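Putative capsid protein of prophage (Escherichia coli CFT073, PDB 3BQW) probably forms part of the protein shell of a phage head as a capsid protein encoded by a prophage. Local coordinates at residues 169-174 and 346-351; 163-168 and 340-345; 260-265 and 274-279; 202-207 and 255-260. All blocks are in the same frame, centred on the assembly; numbering follows the deposited sequence.

Contact 1 (169-174 and 346-351); sequences NIIEQA and VTVKIA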
# COMPACT_ATOMS: atom_id res chain seq x y z
N ASN A 169 -17.83 6.29 11.21
CA ASN A 169 -17.28 5.99 9.86
C ASN A 169 -16.95 4.51 9.66
O ASN A 169 -16.66 4.10 8.55
CB ASN A 169 -16.03 6.82 9.58
CG ASN A 169 -16.36 8.25 9.24
OD1 ASN A 169 -15.81 8.80 8.28
ND2 ASN A 169 -17.26 8.85 10.00
N ILE A 170 -16.97 3.73 10.73
CA ILE A 170 -16.69 2.31 10.68
C ILE A 170 -17.99 1.64 11.06
O ILE A 170 -18.42 1.73 12.20
CB ILE A 170 -15.56 1.89 11.65
CG1 ILE A 170 -14.24 2.55 11.30
CG2 ILE A 170 -15.33 0.36 11.62
CD1 ILE A 170 -13.18 2.37 12.42
N ILE A 171 -18.62 0.99 10.09
CA ILE A 171 -19.99 0.53 10.22
C ILE A 171 -20.01 -0.99 10.12
O ILE A 171 -19.28 -1.57 9.33
CB ILE A 171 -20.87 1.13 9.09
CG1 ILE A 171 -20.91 2.67 9.19
CG2 ILE A 171 -22.26 0.51 9.10
CD1 ILE A 171 -21.72 3.39 8.04
N GLU A 172 -20.84 -1.63 10.92
CA GLU A 172 -21.05 -3.06 10.77
C GLU A 172 -22.51 -3.34 10.50
O GLU A 172 -23.36 -2.88 11.23
CB GLU A 172 -20.62 -3.80 12.03
CG GLU A 172 -19.12 -3.74 12.22
CD GLU A 172 -18.63 -4.65 13.33
OE1 GLU A 172 -19.46 -5.13 14.14
OE2 GLU A 172 -17.40 -4.90 13.39
N GLN A 173 -22.79 -4.11 9.45
CA GLN A 173 -24.18 -4.49 9.17
C GLN A 173 -24.85 -5.24 10.33
O GLN A 173 -26.05 -5.11 10.53
CB GLN A 173 -24.28 -5.28 7.87
CG GLN A 173 -24.18 -4.37 6.63
CD GLN A 173 -24.72 -5.03 5.36
OE1 GLN A 173 -25.07 -4.35 4.38
NE2 GLN A 173 -24.77 -6.33 5.36
N ALA A 174 -24.08 -5.99 11.10
CA ALA A 174 -24.61 -6.70 12.27
C ALA A 174 -25.19 -5.79 13.36
O ALA A 174 -25.89 -6.31 14.21
CB ALA A 174 -23.56 -7.64 12.87
N VAL A 346 -15.48 5.79 4.69
CA VAL A 346 -16.44 4.99 5.42
C VAL A 346 -16.16 3.52 5.09
O VAL A 346 -16.08 3.15 3.93
CB VAL A 346 -17.90 5.38 5.06
CG1 VAL A 346 -18.91 4.46 5.75
CG2 VAL A 346 -18.18 6.90 5.38
N THR A 347 -16.01 2.68 6.10
CA THR A 347 -15.81 1.24 5.91
C THR A 347 -17.00 0.45 6.50
O THR A 347 -17.45 0.69 7.63
CB THR A 347 -14.48 0.76 6.54
OG1 THR A 347 -13.40 1.51 5.95
CG2 THR A 347 -14.24 -0.75 6.34
N VAL A 348 -17.51 -0.49 5.70
CA VAL A 348 -18.67 -1.28 6.09
C VAL A 348 -18.33 -2.76 6.04
O VAL A 348 -17.82 -3.25 5.04
CB VAL A 348 -19.91 -0.97 5.24
CG1 VAL A 348 -21.20 -1.70 5.82
CG2 VAL A 348 -20.12 0.54 5.14
N LYS A 349 -18.56 -3.44 7.17
CA LYS A 349 -18.48 -4.90 7.25
C LYS A 349 -19.86 -5.46 6.97
O LYS A 349 -20.79 -5.26 7.73
CB LYS A 349 -18.02 -5.32 8.64
CG LYS A 349 -17.66 -6.78 8.79
CD LYS A 349 -17.25 -7.07 10.23
CE LYS A 349 -17.26 -8.56 10.52
NZ LYS A 349 -16.10 -9.22 9.85
N ILE A 350 -20.01 -6.15 5.85
CA ILE A 350 -21.30 -6.67 5.51
C ILE A 350 -21.53 -7.99 6.26
O ILE A 350 -20.61 -8.65 6.71
CB ILE A 350 -21.58 -6.82 3.98
CG1 ILE A 350 -20.78 -7.98 3.37
CG2 ILE A 350 -21.38 -5.43 3.24
CD1 ILE A 350 -21.35 -8.54 2.06
N ALA A 351 -22.78 -8.32 6.42
CA ALA A 351 -23.16 -9.55 7.07
C ALA A 351 -24.50 -9.95 6.49
O ALA A 351 -25.03 -10.93 6.95
CB ALA A 351 -23.27 -9.35 8.60
O HOH W 1 -21.40 -6.74 10.32

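Contact 2 (163-168 and 340-345); sequences WKIPEK and ADIRKF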
# COMPACT_ATOMS: atom_id res chain seq x y z
N TRP A 163 -4.99 8.05 13.53
CA TRP A 163 -5.47 9.21 12.78
C TRP A 163 -6.86 9.66 13.26
O TRP A 163 -7.37 10.67 12.79
CB TRP A 163 -5.53 8.89 11.30
CG TRP A 163 -4.18 8.44 10.73
CD1 TRP A 163 -3.83 7.17 10.33
CD2 TRP A 163 -3.01 9.26 10.54
NE1 TRP A 163 -2.53 7.17 9.88
CE2 TRP A 163 -2.00 8.43 9.99
CE3 TRP A 163 -2.72 10.61 10.78
CZ2 TRP A 163 -0.73 8.90 9.67
CZ3 TRP A 163 -1.46 11.09 10.46
CH2 TRP A 163 -0.47 10.23 9.91
N LYS A 164 -7.43 8.90 14.19
CA LYS A 164 -8.69 9.21 14.89
C LYS A 164 -9.83 9.32 13.88
O LYS A 164 -10.44 10.38 13.73
CB LYS A 164 -8.58 10.49 15.75
CG LYS A 164 -7.51 10.50 16.87
CD LYS A 164 -8.02 10.18 18.28
CE LYS A 164 -7.14 10.81 19.40
NZ LYS A 164 -7.22 10.07 20.72
N ILE A 165 -10.11 8.23 13.18
CA ILE A 165 -11.26 8.24 12.28
C ILE A 165 -12.53 8.25 13.17
O ILE A 165 -12.57 7.58 14.19
CB ILE A 165 -11.20 7.07 11.26
CG1 ILE A 165 -12.06 7.41 10.03
CG2 ILE A 165 -11.60 5.73 11.90
CD1 ILE A 165 -12.12 6.31 8.97
N PRO A 166 -13.53 9.07 12.83
CA PRO A 166 -14.75 8.99 13.65
C PRO A 166 -15.33 7.57 13.68
O PRO A 166 -15.27 6.86 12.69
CB PRO A 166 -15.70 9.99 12.96
CG PRO A 166 -14.78 10.95 12.29
CD PRO A 166 -13.66 10.09 11.78
N GLU A 167 -15.84 7.17 14.84
CA GLU A 167 -16.44 5.86 15.04
C GLU A 167 -17.62 5.56 14.13
O GLU A 167 -17.78 4.43 13.68
CB GLU A 167 -16.90 5.70 16.50
CG GLU A 167 -15.76 5.60 17.49
CD GLU A 167 -16.19 5.15 18.91
OE1 GLU A 167 -17.36 5.40 19.32
OE2 GLU A 167 -15.33 4.54 19.59
N LYS A 168 -18.44 6.57 13.87
CA LYS A 168 -19.57 6.44 12.94
C LYS A 168 -19.11 6.09 11.51
O LYS A 168 -19.94 5.71 10.67
CB LYS A 168 -20.35 7.75 12.90
CG LYS A 168 -19.61 8.87 12.09
CD LYS A 168 -20.29 10.24 12.24
CE LYS A 168 -19.60 11.27 11.40
NZ LYS A 168 -19.68 10.91 9.95
N ALA A 340 -4.89 12.60 3.58
CA ALA A 340 -5.33 13.97 3.47
C ALA A 340 -6.35 14.14 4.58
O ALA A 340 -6.01 14.67 5.62
CB ALA A 340 -5.89 14.29 2.08
N ASP A 341 -7.57 13.64 4.41
CA ASP A 341 -8.63 13.76 5.42
C ASP A 341 -9.26 12.38 5.71
O ASP A 341 -10.02 11.86 4.89
CB ASP A 341 -9.68 14.76 4.95
CG ASP A 341 -10.72 15.09 6.00
OD1 ASP A 341 -10.75 14.49 7.08
OD2 ASP A 341 -11.53 15.99 5.73
N ILE A 342 -8.94 11.80 6.87
CA ILE A 342 -9.41 10.46 7.25
C ILE A 342 -10.94 10.41 7.41
O ILE A 342 -11.55 9.34 7.34
CB ILE A 342 -8.69 9.95 8.56
CG1 ILE A 342 -8.65 8.41 8.63
CG2 ILE A 342 -9.28 10.62 9.86
CD1 ILE A 342 -7.63 7.75 7.64
N ARG A 343 -11.56 11.56 7.62
CA ARG A 343 -12.99 11.61 7.88
C ARG A 343 -13.83 11.31 6.64
O ARG A 343 -15.01 11.10 6.72
CB ARG A 343 -13.38 12.96 8.48
CG ARG A 343 -12.61 13.30 9.76
CD ARG A 343 -12.87 14.73 10.18
NE ARG A 343 -12.39 15.67 9.18
CZ ARG A 343 -12.60 16.99 9.21
NH1 ARG A 343 -13.29 17.56 10.19
NH2 ARG A 343 -12.11 17.75 8.24
N LYS A 344 -13.19 11.30 5.48
CA LYS A 344 -13.85 11.06 4.20
C LYS A 344 -13.83 9.60 3.74
O LYS A 344 -14.05 9.33 2.56
CB LYS A 344 -13.20 11.96 3.15
CG LYS A 344 -13.36 13.43 3.43
CD LYS A 344 -12.68 14.25 2.31
CE LYS A 344 -13.00 15.76 2.45
NZ LYS A 344 -11.83 16.57 2.04
N PHE A 345 -13.55 8.68 4.67
CA PHE A 345 -13.57 7.25 4.41
C PHE A 345 -14.62 6.60 5.29
O PHE A 345 -14.68 6.88 6.48
CB PHE A 345 -12.21 6.65 4.75
CG PHE A 345 -11.11 7.13 3.86
CD1 PHE A 345 -10.99 6.65 2.55
CD2 PHE A 345 -10.21 8.07 4.31
CE1 PHE A 345 -9.99 7.08 1.75
CE2 PHE A 345 -9.20 8.51 3.50
CZ PHE A 345 -9.09 8.02 2.21
O HOH W 2 -16.91 12.08 9.15

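Contact 3 (260-265 and 274-279); sequences IVYSGK and KYFLEP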
# COMPACT_ATOMS: atom_id res chain seq x y z
N ILE A 260 -15.18 -1.02 -7.73
CA ILE A 260 -13.91 -1.71 -7.79
C ILE A 260 -13.98 -2.90 -6.81
O ILE A 260 -14.32 -2.72 -5.63
CB ILE A 260 -12.72 -0.77 -7.38
CG1 ILE A 260 -12.67 0.49 -8.28
CG2 ILE A 260 -11.37 -1.52 -7.46
CD1 ILE A 260 -11.45 1.45 -7.98
N VAL A 261 -13.69 -4.08 -7.32
CA VAL A 261 -13.47 -5.25 -6.50
C VAL A 261 -11.98 -5.45 -6.33
O VAL A 261 -11.23 -5.49 -7.30
CB VAL A 261 -14.09 -6.53 -7.11
CG1 VAL A 261 -13.86 -7.73 -6.19
CG2 VAL A 261 -15.60 -6.29 -7.38
N TYR A 262 -11.56 -5.58 -5.08
CA TYR A 262 -10.15 -5.58 -4.72
C TYR A 262 -9.83 -6.87 -4.00
O TYR A 262 -10.39 -7.16 -2.97
CB TYR A 262 -9.88 -4.38 -3.82
CG TYR A 262 -8.46 -4.21 -3.30
CD1 TYR A 262 -7.45 -3.75 -4.13
CD2 TYR A 262 -8.16 -4.42 -1.99
CE1 TYR A 262 -6.15 -3.53 -3.63
CE2 TYR A 262 -6.87 -4.19 -1.49
CZ TYR A 262 -5.88 -3.75 -2.31
OH TYR A 262 -4.61 -3.55 -1.82
N SER A 263 -8.89 -7.62 -4.55
CA SER A 263 -8.54 -8.96 -4.08
C SER A 263 -7.06 -9.12 -3.79
O SER A 263 -6.58 -10.23 -3.67
CB SER A 263 -8.95 -10.00 -5.13
OG SER A 263 -10.31 -9.83 -5.51
N GLY A 264 -6.33 -8.01 -3.64
CA GLY A 264 -4.91 -8.07 -3.30
C GLY A 264 -4.55 -8.82 -2.01
O GLY A 264 -5.21 -8.69 -0.98
N LYS A 265 -3.46 -9.58 -2.08
CA LYS A 265 -2.98 -10.33 -0.94
C LYS A 265 -1.51 -10.02 -0.67
O LYS A 265 -0.77 -9.55 -1.54
CB LYS A 265 -3.15 -11.83 -1.16
CG LYS A 265 -4.57 -12.27 -1.48
CD LYS A 265 -4.64 -13.77 -1.57
CE LYS A 265 -5.79 -14.27 -2.49
NZ LYS A 265 -5.44 -14.25 -3.97
N LYS A 274 -2.60 -13.40 3.27
CA LYS A 274 -3.70 -12.64 3.84
C LYS A 274 -4.19 -11.61 2.84
O LYS A 274 -3.44 -11.17 1.97
CB LYS A 274 -3.22 -11.90 5.08
CG LYS A 274 -2.67 -12.81 6.16
CD LYS A 274 -2.80 -12.15 7.53
CE LYS A 274 -2.74 -13.18 8.67
NZ LYS A 274 -3.66 -14.33 8.46
N TYR A 275 -5.46 -11.24 2.98
CA TYR A 275 -6.02 -10.14 2.19
C TYR A 275 -5.65 -8.81 2.82
O TYR A 275 -5.68 -8.65 4.04
CB TYR A 275 -7.54 -10.22 2.12
CG TYR A 275 -8.05 -11.34 1.26
CD1 TYR A 275 -8.03 -11.25 -0.12
CD2 TYR A 275 -8.58 -12.49 1.84
CE1 TYR A 275 -8.50 -12.28 -0.91
CE2 TYR A 275 -9.06 -13.52 1.07
CZ TYR A 275 -9.02 -13.41 -0.29
OH TYR A 275 -9.51 -14.46 -1.05
N PHE A 276 -5.32 -7.85 1.99
CA PHE A 276 -5.23 -6.46 2.42
C PHE A 276 -6.56 -5.98 2.95
O PHE A 276 -6.65 -5.40 4.02
CB PHE A 276 -4.82 -5.58 1.25
CG PHE A 276 -3.38 -5.69 0.87
CD1 PHE A 276 -2.39 -5.26 1.73
CD2 PHE A 276 -3.01 -6.21 -0.37
CE1 PHE A 276 -1.04 -5.35 1.35
CE2 PHE A 276 -1.69 -6.29 -0.73
CZ PHE A 276 -0.71 -5.87 0.12
N LEU A 277 -7.60 -6.22 2.16
CA LEU A 277 -8.96 -5.86 2.49
C LEU A 277 -9.74 -7.15 2.69
O LEU A 277 -9.91 -7.91 1.75
CB LEU A 277 -9.57 -5.03 1.35
CG LEU A 277 -10.97 -4.44 1.55
CD1 LEU A 277 -10.96 -3.38 2.68
CD2 LEU A 277 -11.54 -3.85 0.23
N GLU A 278 -10.22 -7.37 3.90
CA GLU A 278 -11.01 -8.53 4.20
C GLU A 278 -12.17 -8.59 3.23
O GLU A 278 -12.76 -7.55 2.89
CB GLU A 278 -11.54 -8.50 5.63
CG GLU A 278 -10.52 -8.85 6.68
CD GLU A 278 -9.75 -10.11 6.33
OE1 GLU A 278 -10.40 -11.15 6.07
OE2 GLU A 278 -8.50 -10.03 6.27
N PRO A 279 -12.49 -9.80 2.79
CA PRO A 279 -13.43 -9.96 1.69
C PRO A 279 -14.83 -9.45 1.97
O PRO A 279 -15.54 -9.17 1.02
CB PRO A 279 -13.46 -11.47 1.45
CG PRO A 279 -12.25 -12.00 2.11
CD PRO A 279 -11.99 -11.11 3.26
O HOH W 3 -10.35 -8.64 -0.87
O HOH W 4 -7.57 -7.40 -0.46

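Contact 4 (202-207 and 255-260); sequences CPANVM and GDLALI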
# COMPACT_ATOMS: atom_id res chain seq x y z
N CYS A 202 -19.32 14.05 2.90
CA CYS A 202 -18.96 14.57 1.57
C CYS A 202 -19.28 13.47 0.54
O CYS A 202 -19.55 12.34 0.93
CB CYS A 202 -17.47 14.96 1.51
SG CYS A 202 -16.29 13.60 1.31
N PRO A 203 -19.30 13.82 -0.75
CA PRO A 203 -19.66 12.77 -1.69
C PRO A 203 -18.61 11.66 -1.77
O PRO A 203 -17.42 11.92 -1.73
CB PRO A 203 -19.75 13.50 -3.03
CG PRO A 203 -19.67 14.93 -2.74
CD PRO A 203 -19.04 15.10 -1.42
N ALA A 204 -19.08 10.43 -1.91
CA ALA A 204 -18.20 9.33 -2.24
C ALA A 204 -18.32 9.09 -3.74
O ALA A 204 -19.43 9.04 -4.28
CB ALA A 204 -18.60 8.07 -1.46
N ASN A 205 -17.17 8.93 -4.40
CA ASN A 205 -17.15 8.65 -5.83
C ASN A 205 -16.46 7.32 -6.18
O ASN A 205 -16.31 6.97 -7.34
CB ASN A 205 -16.57 9.86 -6.62
CG ASN A 205 -15.06 9.98 -6.51
OD1 ASN A 205 -14.42 9.33 -5.69
ND2 ASN A 205 -14.48 10.85 -7.35
N VAL A 206 -16.07 6.57 -5.16
CA VAL A 206 -15.48 5.25 -5.35
C VAL A 206 -15.94 4.29 -4.24
O VAL A 206 -16.02 4.66 -3.08
CB VAL A 206 -13.93 5.32 -5.48
CG1 VAL A 206 -13.24 5.80 -4.19
CG2 VAL A 206 -13.38 3.98 -5.99
N MET A 207 -16.33 3.07 -4.64
CA MET A 207 -16.62 1.99 -3.70
C MET A 207 -15.67 0.81 -4.01
O MET A 207 -15.76 0.22 -5.07
CB MET A 207 -18.09 1.55 -3.75
CG MET A 207 -18.49 0.56 -2.63
SD MET A 207 -20.25 0.15 -2.40
CE MET A 207 -20.76 -0.35 -4.01
N GLY A 255 -24.41 5.22 -10.73
CA GLY A 255 -24.52 6.67 -10.71
C GLY A 255 -23.12 7.23 -10.85
O GLY A 255 -22.42 6.89 -11.78
N ASP A 256 -22.71 8.08 -9.90
CA ASP A 256 -21.35 8.66 -9.93
C ASP A 256 -20.36 7.90 -9.05
O ASP A 256 -19.27 8.38 -8.79
CB ASP A 256 -21.35 10.18 -9.63
CG ASP A 256 -21.97 10.56 -8.27
OD1 ASP A 256 -22.39 9.65 -7.50
OD2 ASP A 256 -22.03 11.78 -7.99
N LEU A 257 -20.74 6.69 -8.63
CA LEU A 257 -19.93 5.85 -7.77
C LEU A 257 -19.23 4.77 -8.57
O LEU A 257 -19.88 3.91 -9.16
CB LEU A 257 -20.84 5.18 -6.74
CG LEU A 257 -20.24 4.46 -5.54
CD1 LEU A 257 -19.51 5.45 -4.68
CD2 LEU A 257 -21.37 3.77 -4.73
N ALA A 258 -17.91 4.83 -8.62
CA ALA A 258 -17.11 3.83 -9.34
C ALA A 258 -17.03 2.59 -8.49
O ALA A 258 -16.93 2.68 -7.26
CB ALA A 258 -15.71 4.36 -9.64
N LEU A 259 -17.04 1.43 -9.15
CA LEU A 259 -17.14 0.14 -8.51
C LEU A 259 -15.90 -0.69 -8.80
O LEU A 259 -15.60 -1.01 -9.94
CB LEU A 259 -18.38 -0.62 -8.98
CG LEU A 259 -19.76 0.04 -8.88
CD1 LEU A 259 -20.76 -0.79 -9.70
CD2 LEU A 259 -20.25 0.22 -7.40
N ILE A 260 -15.18 -1.02 -7.73
CA ILE A 260 -13.91 -1.71 -7.79
C ILE A 260 -13.98 -2.90 -6.81
O ILE A 260 -14.32 -2.72 -5.63
CB ILE A 260 -12.72 -0.77 -7.38
CG1 ILE A 260 -12.67 0.49 -8.28
CG2 ILE A 260 -11.37 -1.52 -7.46
CD1 ILE A 260 -11.45 1.45 -7.98
O HOH W 5 -20.37 11.36 -5.63

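Contact 1 (169-174 and 346-351)
Strands 170-172 and 346-349 run in the same direction at an angle of 19°, and their shared ladder illustrates how one pair of strands can have a dense side and a looser one. Ile171 spends both its N and its O on the partner: its N gives to Thr347 O, at 2.7 Å the shortest bond of the ladder, and its O receives Lys349 N. Thr347 N to Asn169 O and Gln173 N to Lys349 O complete the set. Lys349 O also accepts a hydrogen bond from a water that in turn accepts from Ala174 N, extending the link past the last rung.

The dense side belongs to Ile171 and Val348, which lie side by side and point the same way, with Ile171 CB 4.1 Å from Val348 CG2. Ile171 holds CG1 beside its backbone N (chi1 -62°), so the extended chain sends CD1 obliquely across to Val346 CG1, 3.8 Å away. The buried, extended Gln173 chain runs beside Ile350, its CG 4.1 Å from Val348 CG1. Tyr196 of helix 190-198 touches both Ile171 and Val348.

Glu172 and Lys349, more open to solvent, line the other side. Their chains lie together, Glu172 OE2 3.8 Å from Lys349 CD, yet Glu172 OE2 and Lys349 NZ stay 5.7 Å apart. A bend at chi4 (73°) turns the ammonium off to a salt bridge with Asp280.

Since strand 346-349 also pairs antiparallel with strand 281-285, the C-terminal strand sits between a parallel and an antiparallel neighbour, the hallmark of a mixed beta-sheet.

Contact 2 (163-168 and 340-345)
Two loops meet here almost entirely through aliphatic groups, a useful case of packing without strand pairing. Trp163 comes first: its CB lies 4.1 Å from Ile342 CG1 and its carbonyl O reaches Ile342 CG2, while the indole leads off to Ala143 of helix 113-146. Lys164 carries its chain away from the contact, to a cation-pi interaction with Phe62.

Ile165 is the centre. With CG1 anti to the backbone N (chi1 -158°), it crosses Ile342 at about a right angle, the two CG1 atoms 3.8 Å apart. The same Ile165 CG1 is 3.3 Å from Ile342 O, and Ile165 CD1 reaches on to Phe345 O at 3.6 Å, so the branch packs against backbone carbonyls as well as carbon. Pro166 follows, its ring atom CD 3.9 Å from Arg343 CG, the two groups crossing obliquely. Lys168 ends the walk by way of a water, which accepts from its NZ and donates to Arg343 O.

The opposing loop is held in shape by Asp341. Arg343 grips the carboxylate side-on, NE meeting Asp341 OD1 at 2.9 Å on its syn lone pair, nearly in the guanidinium plane, and NH2 meeting OD2. That OD1 also takes Arg343 N from 47° above the carboxylate plane, which makes residues 341-343 an Asx turn reinforced by a salt bridge.

Contact 3 (260-265 and 274-279)
Three aromatic rings define this contact. Over the centre of one face of Tyr262 stands Gly264 N, 4.2 Å above the plane, while at the ring's edge lie the CB atoms of Phe276 and Leu277, the latter 3.7 Å from Tyr262 CD2. The Phe276 ring has Gly264 CA at its edge, in plane; Tyr262 OH approaches Phe276 CD2 obliquely to 3.4 Å. Tyr275 meets Ser263 O at its edge, and Lys265 runs alongside it, pointing the same way and bringing CE within 3.7 Å of Tyr275 CE1.

Tyr262 holds CG anti to its backbone N (chi1 179°), which carries the ring across to Phe276 and Leu277. Phe31 meets it edge-to-face, and its hydroxyl has a weak hydrogen bond with Glu137 of the long helix 113-146.

The frame for these rings is a beta hairpin, strand 257-267 turning back into strand 273-275. Lys265 and Tyr275 are a non-hydrogen-bonded pair, their CA atoms 4.4 Å apart; their side chains diverge at the backbone, though the Lys265 chain and the Tyr275 ring come back together further out. Beyond it the strand order relaxes: Phe276 N gives to Gly264 O at 3.1 Å, rather straight at the hydrogen (167°) but from 27° above the carbonyl plane.

Past that bond the backbones separate and water takes over. One molecule accepts from Leu277 N and lies 2.7 Å from Gly264 O; a second stands between Tyr262 O and Leu277 O. Phe276 also packs against Glu137 and Trp138 of helix 113-146, and Leu277 reaches Thr145 further along the same helix.

Contact 4 (202-207 and 255-260)
Met207 and Leu259 lie side by side, pointing the same way from adjacent parallel strands, a textbook example of paired residues sharing one face of a sheet. The Met207 chain is extended as far as SD and then bends (chi3 52°), bringing CE to 3.5 Å from Leu259 CD2, tighter than usual for two methyl groups. On the reverse face Val206, with CG2 anti to the backbone N, crosses Ile260 obliquely and sets that methyl 3.8 Å from Ile260 CD1, beside the small Ala258 on the same face. Leu257 comes in from the strand's start: its CG is 4.0 Å from Met207 CB, while its CD1 reaches Val206 N and Ala204 O, each at 3.6 Å.

The backbone bonds that set this register differ in quality. Met207 N to Ala258 O (2.7 Å) and Ile260 N to Met207 O run nearly along the carbonyl axes, whereas Ala258 N meets Asn205 O from 53° above the carbonyl plane. Asn205 and Val206 both face Gly285 in a classic beta bulge, and Asn205 OD1 accepts from Thr287 N. A water joins Ala204 O to Asp256 OD2, the latter bond weak.

Helix 236-241 covers the Val206, Ala258 and Ile260 face through Ala237 and Cys241. Met207 and Leu257 reach strand 281-285 at Leu284, and strand 248-254 pairs antiparallel with strand 257-267 on its other edge.

How the contacts relate
Contacts 1, 3 and 4 belong to one mixed sheet, whereas contact 2 packs the loops leading into both strands of contact 1. The centres of contacts 1 and 2 are about 14 Å apart, and Ile170 CD1 lies 3.8 Å from Ile165 CG2 where they touch. Contacts 3 and 4 share Ile260: strand 257-267 pairs first with strand 206-209 and later with strand 273-275, and the centres of contacts 3 and 4 are about 18 Å apart. Contact 4 also meets contact 2, Cys202 SG lying 3.6 Å from Lys344 CG. Between contacts 1 and 4 the nearest atoms are about 7 Å apart. Contacts 3 and 4 are both nested along the chain inside the long loop closed by contact 1.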